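Local atomic coordinates of MTH0777 (Methanothermobacter thermautotrophicus, PDB entry 1KJN), a protein that is of unknown function but belongs to the DUF1890 family and forms a two-chain assembly of Rossmann-like alpha/beta subunits. Residues L24-S29 with G58-E63; S29-K34 with R151-K156. All blocks are in the same frame, centred on the assembly; numbering follows the deposited sequence.

Contact 1: L24-S29 with G58-E63; sequences LAIYTS and GIYTDE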
loop_
_atom_site.group_PDB
_atom_site.type_symbol
_atom_site.label_atom_id
_atom_site.label_comp_id
_atom_site.label_asym_id
_atom_site.label_seq_id
_atom_site.Cartn_x
_atom_site.Cartn_y
_atom_site.Cartn_z
ATOM N N LEU A 24 4.418 1.419 -4.346
ATOM C CA LEU A 24 5.532 1.599 -5.279
ATOM C C LEU A 24 6.853 1.028 -4.748
ATOM O O LEU A 24 7.706 0.593 -5.519
ATOM C CB LEU A 24 5.697 3.072 -5.613
ATOM C CG LEU A 24 4.664 3.621 -6.589
ATOM C CD1 LEU A 24 4.845 5.124 -6.690
ATOM C CD2 LEU A 24 4.790 2.925 -7.964
ATOM N N ALA A 25 7.030 1.049 -3.435
ATOM C CA ALA A 25 8.239 0.499 -2.823
ATOM C C ALA A 25 8.252 -1.005 -3.108
ATOM O O ALA A 25 9.258 -1.565 -3.552
ATOM C CB ALA A 25 8.227 0.755 -1.311
ATOM N N ILE A 26 7.094 -1.629 -2.929
ATOM C CA ILE A 26 6.963 -3.056 -3.156
ATOM C C ILE A 26 7.117 -3.355 -4.651
ATOM O O ILE A 26 7.714 -4.365 -5.018
ATOM C CB ILE A 26 5.580 -3.569 -2.645
ATOM C CG1 ILE A 26 5.468 -3.394 -1.124
ATOM C CG2 ILE A 26 5.362 -5.026 -3.031
ATOM C CD1 ILE A 26 4.115 -3.845 -0.573
ATOM N N TYR A 27 6.559 -2.487 -5.501
ATOM C CA TYR A 27 6.644 -2.653 -6.952
ATOM C C TYR A 27 8.107 -2.590 -7.419
ATOM O O TYR A 27 8.549 -3.414 -8.208
ATOM C CB TYR A 27 5.837 -1.565 -7.674
ATOM C CG TYR A 27 5.835 -1.729 -9.182
ATOM C CD1 TYR A 27 6.731 -1.014 -9.988
ATOM C CD2 TYR A 27 4.961 -2.622 -9.805
ATOM C CE1 TYR A 27 6.756 -1.196 -11.393
ATOM C CE2 TYR A 27 4.968 -2.805 -11.199
ATOM C CZ TYR A 27 5.865 -2.094 -11.985
ATOM O OH TYR A 27 5.843 -2.249 -13.350
ATOM N N THR A 28 8.846 -1.610 -6.913
ATOM C CA THR A 28 10.251 -1.430 -7.266
ATOM C C THR A 28 11.080 -2.609 -6.754
ATOM O O THR A 28 11.925 -3.117 -7.482
ATOM C CB THR A 28 10.792 -0.123 -6.686
ATOM O OG1 THR A 28 9.906 0.941 -7.047
ATOM C CG2 THR A 28 12.209 0.195 -7.232
ATOM N N SER A 29 10.794 -3.082 -5.537
ATOM C CA SER A 29 11.536 -4.211 -4.971
ATOM C C SER A 29 11.328 -5.479 -5.804
ATOM O O SER A 29 12.245 -6.284 -5.991
ATOM C CB SER A 29 11.143 -4.468 -3.519
ATOM O OG SER A 29 11.781 -5.640 -3.022
ATOM N N GLY A 58 5.753 -12.120 2.362
ATOM C CA GLY A 58 7.147 -11.767 2.134
ATOM C C GLY A 58 7.653 -12.206 0.766
ATOM O O GLY A 58 8.807 -12.608 0.612
ATOM N N ILE A 59 6.777 -12.111 -0.230
ATOM C CA ILE A 59 7.072 -12.503 -1.605
ATOM C C ILE A 59 7.844 -11.468 -2.421
ATOM O O ILE A 59 8.635 -11.832 -3.288
ATOM C CB ILE A 59 5.743 -12.819 -2.358
ATOM C CG1 ILE A 59 5.075 -14.047 -1.738
ATOM C CG2 ILE A 59 5.985 -13.014 -3.865
ATOM C CD1 ILE A 59 3.642 -14.222 -2.159
ATOM N N TYR A 60 7.619 -10.187 -2.144
ATOM C CA TYR A 60 8.258 -9.108 -2.904
ATOM C C TYR A 60 9.488 -8.412 -2.292
ATOM O O TYR A 60 10.083 -7.524 -2.909
ATOM C CB TYR A 60 7.191 -8.093 -3.290
ATOM C CG TYR A 60 6.043 -8.703 -4.075
ATOM C CD1 TYR A 60 6.254 -9.263 -5.334
ATOM C CD2 TYR A 60 4.735 -8.661 -3.590
ATOM C CE1 TYR A 60 5.186 -9.754 -6.101
ATOM C CE2 TYR A 60 3.658 -9.162 -4.354
ATOM C CZ TYR A 60 3.894 -9.693 -5.606
ATOM O OH TYR A 60 2.829 -10.095 -6.402
ATOM N N THR A 61 9.862 -8.804 -1.083
ATOM C CA THR A 61 11.043 -8.247 -0.415
ATOM C C THR A 61 11.722 -9.404 0.301
ATOM O O THR A 61 11.094 -10.424 0.574
ATOM C CB THR A 61 10.704 -7.163 0.632
ATOM O OG1 THR A 61 9.964 -7.758 1.703
ATOM C CG2 THR A 61 9.899 -6.023 0.008
ATOM N N ASP A 62 12.989 -9.238 0.648
ATOM C CA ASP A 62 13.711 -10.319 1.301
ATOM C C ASP A 62 14.007 -10.105 2.769
ATOM O O ASP A 62 13.983 -11.044 3.575
ATOM C CB ASP A 62 15.001 -10.584 0.530
ATOM C CG ASP A 62 14.730 -10.907 -0.923
ATOM O OD1 ASP A 62 14.120 -11.961 -1.176
ATOM O OD2 ASP A 62 15.069 -10.086 -1.803
ATOM N N GLU A 63 14.251 -8.854 3.117
ATOM C CA GLU A 63 14.591 -8.510 4.477
ATOM C C GLU A 63 14.099 -7.100 4.778
ATOM O O GLU A 63 13.900 -6.287 3.873
ATOM C CB GLU A 63 16.120 -8.590 4.618
ATOM C CG GLU A 63 16.644 -8.411 6.029
ATOM C CD GLU A 63 18.163 -8.398 6.115
ATOM O OE1 GLU A 63 18.681 -8.551 7.242
ATOM O OE2 GLU A 63 18.846 -8.202 5.076
#
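The hydroxyl of Ser29 donates to the backbone carbonyl of Tyr60, a short bond of 2.5 Å from OG to O. It joins the first helix of a Rossmann-like parallel alpha/beta fold, 21-34, to the loop that leads into strand 63-66, outermost within this chain. OG lies in the plane of the carbonyl and makes a C=O...OG angle of 151°. Ser29 turns OG away from its own N (chi1 175°), which carries the oxygen out from the helix to the loop. Beside this bond, the methyl CG2 of Thr61 packs 3.6 Å from Ser29 OG, giving the hydroxyl an apolar neighbour. Replacing this serine by alanine removes OG, and the buried Tyr60 carbonyl would probably lose this donor, with the loop less firmly tied to the helix.

One turn back, Ile26 makes the apolar half of the contact. Its CG2 methyl, directed opposite to the backbone N, reaches CB of Tyr60 at 3.6 Å and ring atom CD2 of the same residue at 3.7 Å, approaching the ring obliquely. Ile59 lays its own CG2 over the centre of one face of the Tyr60 ring, 4.0 Å above the plane. The ring leads away from the helix to the subunit interface, where Tyr60 OH bonds to OD1 of Asp55 and the backbone N of Glu57 of the second subunit. The ring of His30 meets the same ring with the two planes roughly perpendicular.

Within the helix, Leu24 O is gripped twice by Thr28: OG1 comes in at 2.7 Å, tilted 29° from the carbonyl plane, and the backbone N of Thr28 reaches it from the opposite face.

Contact 2: S29-K34 with R151-K156; sequences SHKLKK and RFMEEK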
loop_
_atom_site.group_PDB
_atom_site.type_symbol
_atom_site.label_atom_id
_atom_site.label_comp_id
_atom_site.label_asym_id
_atom_site.label_seq_id
_atom_site.Cartn_x
_atom_site.Cartn_y
_atom_site.Cartn_z
ATOM N N SER A 29 10.794 -3.082 -5.537
ATOM C CA SER A 29 11.536 -4.211 -4.971
ATOM C C SER A 29 11.328 -5.479 -5.804
ATOM O O SER A 29 12.245 -6.284 -5.991
ATOM C CB SER A 29 11.143 -4.468 -3.519
ATOM O OG SER A 29 11.781 -5.640 -3.022
ATOM N N HIS A 30 10.108 -5.656 -6.289
ATOM C CA HIS A 30 9.800 -6.790 -7.124
ATOM C C HIS A 30 10.586 -6.659 -8.421
ATOM O O HIS A 30 11.072 -7.655 -8.943
ATOM C CB HIS A 30 8.315 -6.853 -7.438
ATOM C CG HIS A 30 7.960 -7.898 -8.446
ATOM N ND1 HIS A 30 7.531 -7.586 -9.722
ATOM C CD2 HIS A 30 7.936 -9.251 -8.362
ATOM C CE1 HIS A 30 7.254 -8.699 -10.372
ATOM N NE2 HIS A 30 7.491 -9.727 -9.569
ATOM N N LYS A 31 10.692 -5.443 -8.954
ATOM C CA LYS A 31 11.445 -5.238 -10.191
ATOM C C LYS A 31 12.900 -5.644 -9.982
ATOM O O LYS A 31 13.495 -6.305 -10.831
ATOM C CB LYS A 31 11.392 -3.776 -10.624
ATOM C CG LYS A 31 10.018 -3.313 -11.043
ATOM C CD LYS A 31 9.562 -3.985 -12.341
ATOM C CE LYS A 31 10.124 -3.286 -13.564
ATOM N NZ LYS A 31 9.536 -3.856 -14.817
ATOM N N LEU A 32 13.456 -5.267 -8.831
ATOM C CA LEU A 32 14.833 -5.569 -8.513
ATOM C C LEU A 32 15.063 -7.060 -8.324
ATOM O O LEU A 32 16.077 -7.587 -8.783
ATOM C CB LEU A 32 15.289 -4.761 -7.282
ATOM C CG LEU A 32 15.447 -3.254 -7.529
ATOM C CD1 LEU A 32 15.748 -2.501 -6.241
ATOM C CD2 LEU A 32 16.548 -3.012 -8.542
ATOM N N LYS A 33 14.117 -7.742 -7.678
ATOM C CA LYS A 33 14.222 -9.184 -7.452
ATOM C C LYS A 33 14.132 -9.934 -8.777
ATOM O O LYS A 33 14.633 -11.047 -8.907
ATOM C CB LYS A 33 13.120 -9.683 -6.506
ATOM C CG LYS A 33 13.351 -9.303 -5.039
ATOM C CD LYS A 33 12.162 -9.668 -4.154
ATOM C CE LYS A 33 11.921 -11.184 -4.081
ATOM N NZ LYS A 33 13.151 -11.951 -3.688
ATOM N N LYS A 34 13.438 -9.325 -9.731
ATOM C CA LYS A 34 13.262 -9.875 -11.059
ATOM C C LYS A 34 14.639 -9.836 -11.719
ATOM O O LYS A 34 14.951 -10.666 -12.575
ATOM C CB LYS A 34 12.280 -8.995 -11.840
ATOM C CG LYS A 34 11.369 -9.711 -12.804
ATOM C CD LYS A 34 10.399 -10.628 -12.089
ATOM C CE LYS A 34 9.514 -11.342 -13.105
ATOM N NZ LYS A 34 8.873 -12.562 -12.541
ATOM N N ARG A 151 10.756 2.310 -16.952
ATOM C CA ARG A 151 11.732 2.780 -17.934
ATOM C C ARG A 151 13.154 2.695 -17.404
ATOM O O ARG A 151 14.042 2.146 -18.062
ATOM C CB ARG A 151 11.391 4.203 -18.387
ATOM C CG ARG A 151 10.014 4.298 -19.059
ATOM C CD ARG A 151 9.887 5.520 -19.972
ATOM N NE ARG A 151 8.615 5.561 -20.707
ATOM C CZ ARG A 151 8.115 4.567 -21.444
ATOM N NH1 ARG A 151 8.768 3.419 -21.565
ATOM N NH2 ARG A 151 6.950 4.725 -22.065
ATOM N N PHE A 152 13.353 3.216 -16.199
ATOM C CA PHE A 152 14.653 3.170 -15.552
ATOM C C PHE A 152 15.116 1.713 -15.460
ATOM O O PHE A 152 16.254 1.400 -15.769
ATOM C CB PHE A 152 14.543 3.749 -14.136
ATOM C CG PHE A 152 15.792 3.574 -13.310
ATOM C CD1 PHE A 152 16.797 4.518 -13.351
ATOM C CD2 PHE A 152 15.959 2.453 -12.510
ATOM C CE1 PHE A 152 17.968 4.359 -12.604
ATOM C CE2 PHE A 152 17.122 2.277 -11.756
ATOM C CZ PHE A 152 18.131 3.237 -11.806
HETATM N N MSE A 153 14.205 0.828 -15.059
HETATM C CA MSE A 153 14.512 -0.589 -14.886
HETATM C C MSE A 153 14.818 -1.386 -16.154
HETATM O O MSE A 153 15.505 -2.400 -16.099
HETATM C CB MSE A 153 13.385 -1.280 -14.128
HETATM C CG MSE A 153 13.253 -0.864 -12.676
HETATM SE SE MSE A 153 14.739 -1.468 -11.600
HETATM C CE MSE A 153 14.260 -0.566 -9.958
ATOM N N GLU A 154 14.250 -0.992 -17.287
ATOM C CA GLU A 154 14.524 -1.740 -18.505
ATOM C C GLU A 154 15.968 -1.543 -18.999
ATOM O O GLU A 154 16.323 -2.030 -20.066
ATOM C CB GLU A 154 13.492 -1.424 -19.596
ATOM C CG GLU A 154 13.449 0.020 -20.010
ATOM C CD GLU A 154 12.350 0.341 -21.018
ATOM O OE1 GLU A 154 12.584 1.167 -21.924
ATOM O OE2 GLU A 154 11.248 -0.220 -20.910
ATOM N N GLU A 155 16.821 -0.927 -18.176
ATOM C CA GLU A 155 18.199 -0.656 -18.599
ATOM C C GLU A 155 19.299 -0.317 -17.584
ATOM O O GLU A 155 20.482 -0.333 -17.973
ATOM C CB GLU A 155 18.161 0.506 -19.604
ATOM C CG GLU A 155 17.368 1.739 -19.118
ATOM C CD GLU A 155 17.013 2.692 -20.251
ATOM O OE1 GLU A 155 17.926 3.017 -21.036
ATOM O OE2 GLU A 155 15.825 3.081 -20.394
ATOM N N LYS A 156 18.958 -0.055 -16.314
ATOM C CA LYS A 156 19.994 0.394 -15.346
ATOM C C LYS A 156 20.703 -0.494 -14.255
ATOM O O LYS A 156 21.909 -0.815 -14.382
ATOM C CB LYS A 156 19.550 1.733 -14.716
ATOM C CG LYS A 156 18.935 2.767 -15.720
ATOM C CD LYS A 156 19.953 3.470 -16.620
ATOM C CE LYS A 156 19.270 4.253 -17.776
ATOM N NZ LYS A 156 18.106 5.127 -17.388
#
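Lys31 and Leu32 both pack on Met153, a selenomethionine in this crystal, and everything that passes between 29-34 and 151-156 is apolar. The closest approach is methyl to methyl: CD2 of Leu32 lies 3.6 Å from CE of Met153, with Leu32 CG at 3.8 Å from the same carbon. The two side chains cross at about a right angle, and the selenium also touches, SE of Met153 standing 3.9 Å from Leu32 CD2. Bending at chi2 (-68°) carries SE and CE of Met153 to Leu32.

Lys31 contributes its hydrocarbon portion. Folded at chi2 and chi3, it brings CE to 3.9 Å from CB of Met153, while its CB rests 4.0 Å from Met153 CG.

Polar partners lie outside the two segments: Lys31 NZ makes a long, weak ion pair with Asp150, and Lys35 NZ hydrogen-bonds to Met153 O near the end of the other helix.

The contact thus pairs helix 21-34 with the C-terminal end of helix 143-153. Both pack on the sheet: Leu32 touches Ala9 and Met11 of strand 8-12 and Val39 of strand 38-43, and Phe152 touches Ile134 of strand 132-136.

In the fold
From the N terminus, strand 8-12 runs into helix 21-34, which serves both contacts and shares Ser29 between them. The chain then forms strand 38-43 and helix 45-54 before contact 1 closes this first loop at 58-63, just ahead of strand 63-66, outermost within this chain. Contact 2 closes a far longer one: the chain passes through the remaining strands, finishing the sheet at 132-136, before helix 143-153 returns to 29-34. The two closures cross rather than nest. Their centres lie 12 Å apart, and a salt bridge from Lys33 NZ to Asp62 OD1 links them directly. Helix 21-34 thereby ties the loop before that outermost strand to the C-terminal helix.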